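Local coordinates for GGDEF family protein (Vibrio cholerae, PDB 5GZS) that probably makes the second messenger cyclic di-GMP as a diguanylate cyclase, and binds arginine through its periplasmic solute-binding portion, at residues Ile248-Leu262 with Leu429-Ile443. Sequence-based numbering, arbitrary orientation.
Sequences ISADVVFQACEMLLL and LFSRAIKMLNTEQII
Leu260 turns CG away from its own carbonyl carbon (chi1 -56°) and lowers CD1 onto the ring of Phe430, while Val252 sends CG1 away from its backbone N (chi1 179°) to meet Ile434. Both pairs belong to the second of two solute-binding-protein-like (family 3) modules, where helix 248-259 packs against the C-terminal helices 421-435 and 439-445. The segment 429-435 crosses helix 248-259 at 101°, with axes 8.7 Å apart, and the close approach rests on small residues: Ala256 CB lies 3.7 Å from Ala433 CB. Beside them, Leu260 CD1 makes a CH-pi contact over the centre of the Phe430 ring, 3.9 Å from its centroid. Cys257 SG, in a disulfide with Cys264, comes to the ring edge in plane, 3.6 Å from Phe430 CZ. Val253 and Phe430 continue this core onto strand 288-292, and Leu260 also touches Leu211 of helix 189-218. The chain of Met259, present as selenomethionine, bends at chi2, laying CB and CG against Ala433. Leu437, between the two C-terminal helices, places CD1 3.8 Å from Val252 O. Beyond it the chain turns into helix 439-445, whose Ile442 fits as a knob among Ile248, Asp251, Val252 and Gln255. Asp251 lays CB against Ile442 CG2, and its OD2 is hydrogen-bonded to Tyr446 OH. A Schellman motif closes helix 248-259 at Leu261, and just beyond it Leu262 CD1 approaches Phe430 CE1 obliquely at 4.0 Å.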
loop_
_atom_site.group_PDB
_atom_site.type_symbol
_atom_site.label_atom_id
_atom_site.label_comp_id
_atom_site.label_asym_id
_atom_site.label_seq_id
_atom_site.Cartn_x
_atom_site.Cartn_y
_atom_site.Cartn_z
ATOM N N ILE A 248 11.341 -11.281 -16.425
ATOM C CA ILE A 248 10.343 -10.222 -16.292
ATOM C C ILE A 248 10.532 -9.139 -17.337
ATOM O O ILE A 248 9.623 -8.852 -18.111
ATOM C CB ILE A 248 10.377 -9.547 -14.907
ATOM C CG1 ILE A 248 9.743 -10.443 -13.849
ATOM C CG2 ILE A 248 9.618 -8.221 -14.922
ATOM C CD1 ILE A 248 9.580 -9.778 -12.492
ATOM N N SER A 249 11.717 -8.538 -17.359
ATOM C CA SER A 249 11.955 -7.421 -18.257
ATOM C C SER A 249 11.820 -7.826 -19.719
ATOM O O SER A 249 11.344 -7.049 -20.527
ATOM C CB SER A 249 13.334 -6.809 -17.997
ATOM O OG SER A 249 13.356 -6.138 -16.749
ATOM N N ALA A 250 12.221 -9.038 -20.070
ATOM C CA ALA A 250 12.226 -9.412 -21.485
ATOM C C ALA A 250 10.809 -9.582 -21.998
ATOM O O ALA A 250 10.485 -9.133 -23.099
ATOM C CB ALA A 250 13.020 -10.665 -21.710
ATOM N N ASP A 251 9.973 -10.221 -21.180
ATOM C CA ASP A 251 8.563 -10.407 -21.498
ATOM C C ASP A 251 7.869 -9.051 -21.639
ATOM O O ASP A 251 7.123 -8.840 -22.586
ATOM C CB ASP A 251 7.863 -11.253 -20.421
ATOM C CG ASP A 251 8.174 -12.756 -20.547
ATOM O OD1 ASP A 251 9.108 -13.128 -21.296
ATOM O OD2 ASP A 251 7.502 -13.562 -19.859
ATOM N N VAL A 252 8.111 -8.129 -20.713
ATOM C CA VAL A 252 7.415 -6.863 -20.792
ATOM C C VAL A 252 7.826 -6.114 -22.055
ATOM O O VAL A 252 6.975 -5.522 -22.745
ATOM C CB VAL A 252 7.688 -5.979 -19.585
ATOM C CG1 VAL A 252 6.959 -4.660 -19.744
ATOM C CG2 VAL A 252 7.291 -6.705 -18.304
ATOM N N VAL A 253 9.123 -6.147 -22.366
ATOM C CA VAL A 253 9.619 -5.375 -23.496
ATOM C C VAL A 253 9.124 -5.990 -24.794
ATOM O O VAL A 253 8.475 -5.310 -25.590
ATOM C CB VAL A 253 11.159 -5.269 -23.493
ATOM C CG1 VAL A 253 11.681 -4.903 -24.858
ATOM C CG2 VAL A 253 11.601 -4.225 -22.466
ATOM N N PHE A 254 9.400 -7.281 -24.981
ATOM C CA PHE A 254 9.008 -8.001 -26.186
ATOM C C PHE A 254 7.509 -7.987 -26.460
ATOM O O PHE A 254 7.094 -7.710 -27.586
ATOM C CB PHE A 254 9.485 -9.439 -26.108
ATOM C CG PHE A 254 10.881 -9.621 -26.583
ATOM C CD1 PHE A 254 11.378 -8.827 -27.609
ATOM C CD2 PHE A 254 11.707 -10.563 -26.003
ATOM C CE1 PHE A 254 12.675 -8.980 -28.062
ATOM C CE2 PHE A 254 13.001 -10.727 -26.448
ATOM C CZ PHE A 254 13.490 -9.927 -27.480
ATOM N N GLN A 255 6.700 -8.283 -25.446
ATOM C CA GLN A 255 5.243 -8.298 -25.622
ATOM C C GLN A 255 4.675 -6.902 -25.847
ATOM O O GLN A 255 3.686 -6.732 -26.568
ATOM C CB GLN A 255 4.562 -8.949 -24.427
ATOM C CG GLN A 255 4.832 -10.445 -24.334
ATOM C CD GLN A 255 4.320 -11.018 -23.031
ATOM O OE1 GLN A 255 3.296 -10.569 -22.524
ATOM N NE2 GLN A 255 5.037 -12.002 -22.474
ATOM N N ALA A 256 5.291 -5.903 -25.226
ATOM C CA ALA A 256 4.966 -4.537 -25.572
ATOM C C ALA A 256 5.344 -4.300 -27.022
ATOM O O ALA A 256 4.616 -3.607 -27.752
ATOM C CB ALA A 256 5.670 -3.567 -24.690
ATOM N N CYS A 257 6.467 -4.871 -27.457
ATOM C CA CYS A 257 6.871 -4.648 -28.858
ATOM C C CYS A 257 5.845 -5.300 -29.800
ATOM O O CYS A 257 5.661 -4.869 -30.939
ATOM C CB CYS A 257 8.282 -5.183 -29.150
ATOM S SG CYS A 257 9.623 -4.271 -28.354
ATOM N N GLU A 258 5.175 -6.332 -29.293
ATOM C CA GLU A 258 4.193 -7.060 -30.068
ATOM C C GLU A 258 2.892 -6.266 -30.067
ATOM O O GLU A 258 2.253 -6.091 -31.106
ATOM C CB GLU A 258 4.006 -8.471 -29.503
ATOM C CG GLU A 258 4.819 -9.517 -30.270
ATOM C CD GLU A 258 5.435 -10.575 -29.373
ATOM O OE1 GLU A 258 6.448 -11.183 -29.787
ATOM O OE2 GLU A 258 4.914 -10.781 -28.255
HETATM N N MSE A 259 2.540 -5.764 -28.891
HETATM C CA MSE A 259 1.426 -4.850 -28.723
HETATM C C MSE A 259 1.445 -3.718 -29.770
HETATM O O MSE A 259 0.398 -3.265 -30.219
HETATM C CB MSE A 259 1.453 -4.254 -27.303
HETATM C CG MSE A 259 0.086 -3.849 -26.767
HETATM SE SE MSE A 259 -0.884 -5.516 -26.368
HETATM C CE MSE A 259 -0.718 -5.546 -24.441
ATOM N N LEU A 260 2.629 -3.259 -30.163
ATOM C CA LEU A 260 2.710 -2.072 -31.004
ATOM C C LEU A 260 3.048 -2.401 -32.450
ATOM O O LEU A 260 3.170 -1.504 -33.287
ATOM C CB LEU A 260 3.748 -1.095 -30.456
ATOM C CG LEU A 260 3.608 -0.616 -29.016
ATOM C CD1 LEU A 260 5.006 -0.311 -28.471
ATOM C CD2 LEU A 260 2.729 0.622 -28.961
ATOM N N LEU A 261 3.196 -3.690 -32.726
ATOM C CA LEU A 261 3.571 -4.195 -34.041
ATOM C C LEU A 261 4.861 -3.587 -34.526
ATOM O O LEU A 261 5.045 -3.387 -35.730
ATOM C CB LEU A 261 2.474 -3.951 -35.067
ATOM C CG LEU A 261 1.213 -4.800 -34.930
ATOM C CD1 LEU A 261 0.475 -4.706 -36.240
ATOM C CD2 LEU A 261 1.549 -6.243 -34.592
ATOM N N LEU A 262 5.762 -3.314 -33.585
ATOM C CA LEU A 262 7.141 -3.017 -33.920
ATOM C C LEU A 262 7.987 -4.272 -33.799
ATOM O O LEU A 262 7.696 -5.159 -32.998
ATOM C CB LEU A 262 7.710 -1.949 -33.002
ATOM C CG LEU A 262 6.867 -0.725 -32.701
ATOM C CD1 LEU A 262 7.470 -0.089 -31.511
ATOM C CD2 LEU A 262 6.861 0.240 -33.889
ATOM N N LEU A 429 4.606 5.687 -26.185
ATOM C CA LEU A 429 3.926 4.553 -26.793
ATOM C C LEU A 429 4.144 3.300 -25.961
ATOM O O LEU A 429 3.195 2.548 -25.698
ATOM C CB LEU A 429 4.409 4.338 -28.226
ATOM C CG LEU A 429 3.983 5.484 -29.139
ATOM C CD1 LEU A 429 4.732 5.466 -30.466
ATOM C CD2 LEU A 429 2.453 5.418 -29.332
ATOM N N PHE A 430 5.381 3.073 -25.525
ATOM C CA PHE A 430 5.657 1.882 -24.729
ATOM C C PHE A 430 4.908 1.958 -23.389
ATOM O O PHE A 430 4.458 0.941 -22.876
ATOM C CB PHE A 430 7.172 1.682 -24.528
ATOM C CG PHE A 430 7.820 0.800 -25.595
ATOM C CD1 PHE A 430 8.225 1.328 -26.813
ATOM C CD2 PHE A 430 7.989 -0.548 -25.385
ATOM C CE1 PHE A 430 8.801 0.519 -27.794
ATOM C CE2 PHE A 430 8.560 -1.370 -26.359
ATOM C CZ PHE A 430 8.972 -0.835 -27.566
ATOM N N SER A 431 4.728 3.156 -22.837
ATOM C CA SER A 431 3.918 3.266 -21.622
ATOM C C SER A 431 2.505 2.670 -21.811
ATOM O O SER A 431 2.045 1.852 -20.995
ATOM C CB SER A 431 3.830 4.713 -21.183
ATOM O OG SER A 431 5.101 5.183 -20.777
ATOM N N ARG A 432 1.830 3.043 -22.897
ATOM C CA ARG A 432 0.517 2.471 -23.186
ATOM C C ARG A 432 0.581 0.971 -23.376
ATOM O O ARG A 432 -0.237 0.252 -22.817
ATOM C CB ARG A 432 -0.094 3.120 -24.417
ATOM C CG ARG A 432 -0.353 4.602 -24.239
ATOM C CD ARG A 432 -0.857 5.221 -25.532
ATOM N NE ARG A 432 -2.108 4.620 -25.994
ATOM C CZ ARG A 432 -2.763 5.049 -27.064
ATOM N NH1 ARG A 432 -2.276 6.072 -27.759
ATOM N NH2 ARG A 432 -3.891 4.465 -27.443
ATOM N N ALA A 433 1.541 0.481 -24.153
ATOM C CA ALA A 433 1.592 -0.963 -24.390
ATOM C C ALA A 433 1.723 -1.723 -23.069
ATOM O O ALA A 433 1.086 -2.758 -22.863
ATOM C CB ALA A 433 2.741 -1.325 -25.324
ATOM N N ILE A 434 2.545 -1.191 -22.174
ATOM C CA ILE A 434 2.715 -1.759 -20.845
ATOM C C ILE A 434 1.418 -1.729 -20.009
ATOM O O ILE A 434 1.100 -2.727 -19.347
ATOM C CB ILE A 434 3.819 -1.027 -20.093
ATOM C CG1 ILE A 434 5.191 -1.482 -20.600
ATOM C CG2 ILE A 434 3.692 -1.268 -18.599
ATOM C CD1 ILE A 434 6.329 -0.556 -20.147
ATOM N N LYS A 435 0.671 -0.614 -20.044
ATOM C CA LYS A 435 -0.623 -0.555 -19.345
ATOM C C LYS A 435 -1.541 -1.696 -19.743
ATOM O O LYS A 435 -2.032 -2.434 -18.878
ATOM C CB LYS A 435 -1.339 0.769 -19.577
ATOM C CG LYS A 435 -0.680 1.902 -18.831
ATOM C CD LYS A 435 -1.443 3.188 -18.899
ATOM C CE LYS A 435 -0.468 4.336 -18.708
ATOM N NZ LYS A 435 -1.065 5.565 -18.103
HETATM N N MSE A 436 -1.735 -1.852 -21.046
HETATM C CA MSE A 436 -2.595 -2.883 -21.573
HETATM C C MSE A 436 -2.065 -4.257 -21.282
HETATM O O MSE A 436 -2.792 -5.234 -21.565
HETATM C CB MSE A 436 -2.717 -2.707 -23.083
HETATM C CG MSE A 436 -3.769 -1.660 -23.428
HETATM SE SE MSE A 436 -3.882 -1.460 -25.384
HETATM C CE MSE A 436 -3.317 0.424 -25.500
ATOM N N LEU A 437 -0.854 -4.390 -20.741
ATOM C CA LEU A 437 -0.367 -5.722 -20.492
ATOM C C LEU A 437 -0.840 -6.253 -19.162
ATOM O O LEU A 437 -1.252 -5.493 -18.311
ATOM C CB LEU A 437 1.153 -5.777 -20.559
ATOM C CG LEU A 437 1.895 -5.662 -21.892
ATOM C CD1 LEU A 437 3.364 -5.465 -21.643
ATOM C CD2 LEU A 437 1.669 -6.832 -22.820
ATOM N N ASN A 438 -0.782 -7.569 -19.006
ATOM C CA ASN A 438 -0.977 -8.211 -17.730
ATOM C C ASN A 438 0.359 -8.503 -17.104
ATOM O O ASN A 438 0.931 -9.553 -17.283
ATOM C CB ASN A 438 -1.792 -9.488 -17.858
ATOM C CG ASN A 438 -2.378 -9.942 -16.542
ATOM O OD1 ASN A 438 -2.220 -9.305 -15.529
ATOM N ND2 ASN A 438 -3.041 -11.060 -16.563
ATOM N N THR A 439 0.827 -7.518 -16.361
ATOM C CA THR A 439 2.152 -7.517 -15.804
ATOM C C THR A 439 2.212 -8.416 -14.618
ATOM O O THR A 439 3.153 -9.141 -14.427
ATOM C CB THR A 439 2.609 -6.090 -15.410
ATOM O OG1 THR A 439 2.154 -5.766 -14.092
ATOM C CG2 THR A 439 2.085 -5.074 -16.394
ATOM N N GLU A 440 1.181 -8.356 -13.817
ATOM C CA GLU A 440 1.091 -9.224 -12.679
ATOM C C GLU A 440 1.321 -10.657 -13.074
ATOM O O GLU A 440 2.083 -11.335 -12.420
ATOM C CB GLU A 440 -0.253 -9.046 -12.002
ATOM C CG GLU A 440 -0.530 -7.611 -11.592
ATOM C CD GLU A 440 -1.130 -7.492 -10.209
ATOM O OE1 GLU A 440 -1.526 -8.526 -9.636
ATOM O OE2 GLU A 440 -1.213 -6.358 -9.697
ATOM N N GLN A 441 0.709 -11.129 -14.149
ATOM C CA GLN A 441 0.943 -12.504 -14.575
ATOM C C GLN A 441 2.413 -12.806 -14.876
ATOM O O GLN A 441 2.933 -13.846 -14.516
ATOM C CB GLN A 441 0.050 -12.886 -15.758
ATOM C CG GLN A 441 0.179 -14.343 -16.181
ATOM C CD GLN A 441 -0.893 -14.798 -17.148
ATOM O OE1 GLN A 441 -1.556 -13.990 -17.790
ATOM N NE2 GLN A 441 -1.065 -16.103 -17.256
ATOM N N ILE A 442 3.088 -11.879 -15.519
ATOM C CA ILE A 442 4.468 -12.078 -15.901
ATOM C C ILE A 442 5.318 -12.128 -14.656
ATOM O O ILE A 442 6.224 -12.970 -14.500
ATOM C CB ILE A 442 4.932 -10.930 -16.810
ATOM C CG1 ILE A 442 4.296 -11.033 -18.180
ATOM C CG2 ILE A 442 6.429 -10.947 -17.002
ATOM C CD1 ILE A 442 4.196 -9.711 -18.884
ATOM N N ILE A 443 5.018 -11.218 -13.754
ATOM C CA ILE A 443 5.811 -11.122 -12.569
ATOM C C ILE A 443 5.656 -12.413 -11.834
ATOM O O ILE A 443 6.620 -12.944 -11.340
ATOM C CB ILE A 443 5.406 -9.955 -11.683
ATOM C CG1 ILE A 443 5.732 -8.660 -12.379
ATOM C CG2 ILE A 443 6.157 -10.011 -10.377
ATOM C CD1 ILE A 443 5.331 -7.464 -11.578
#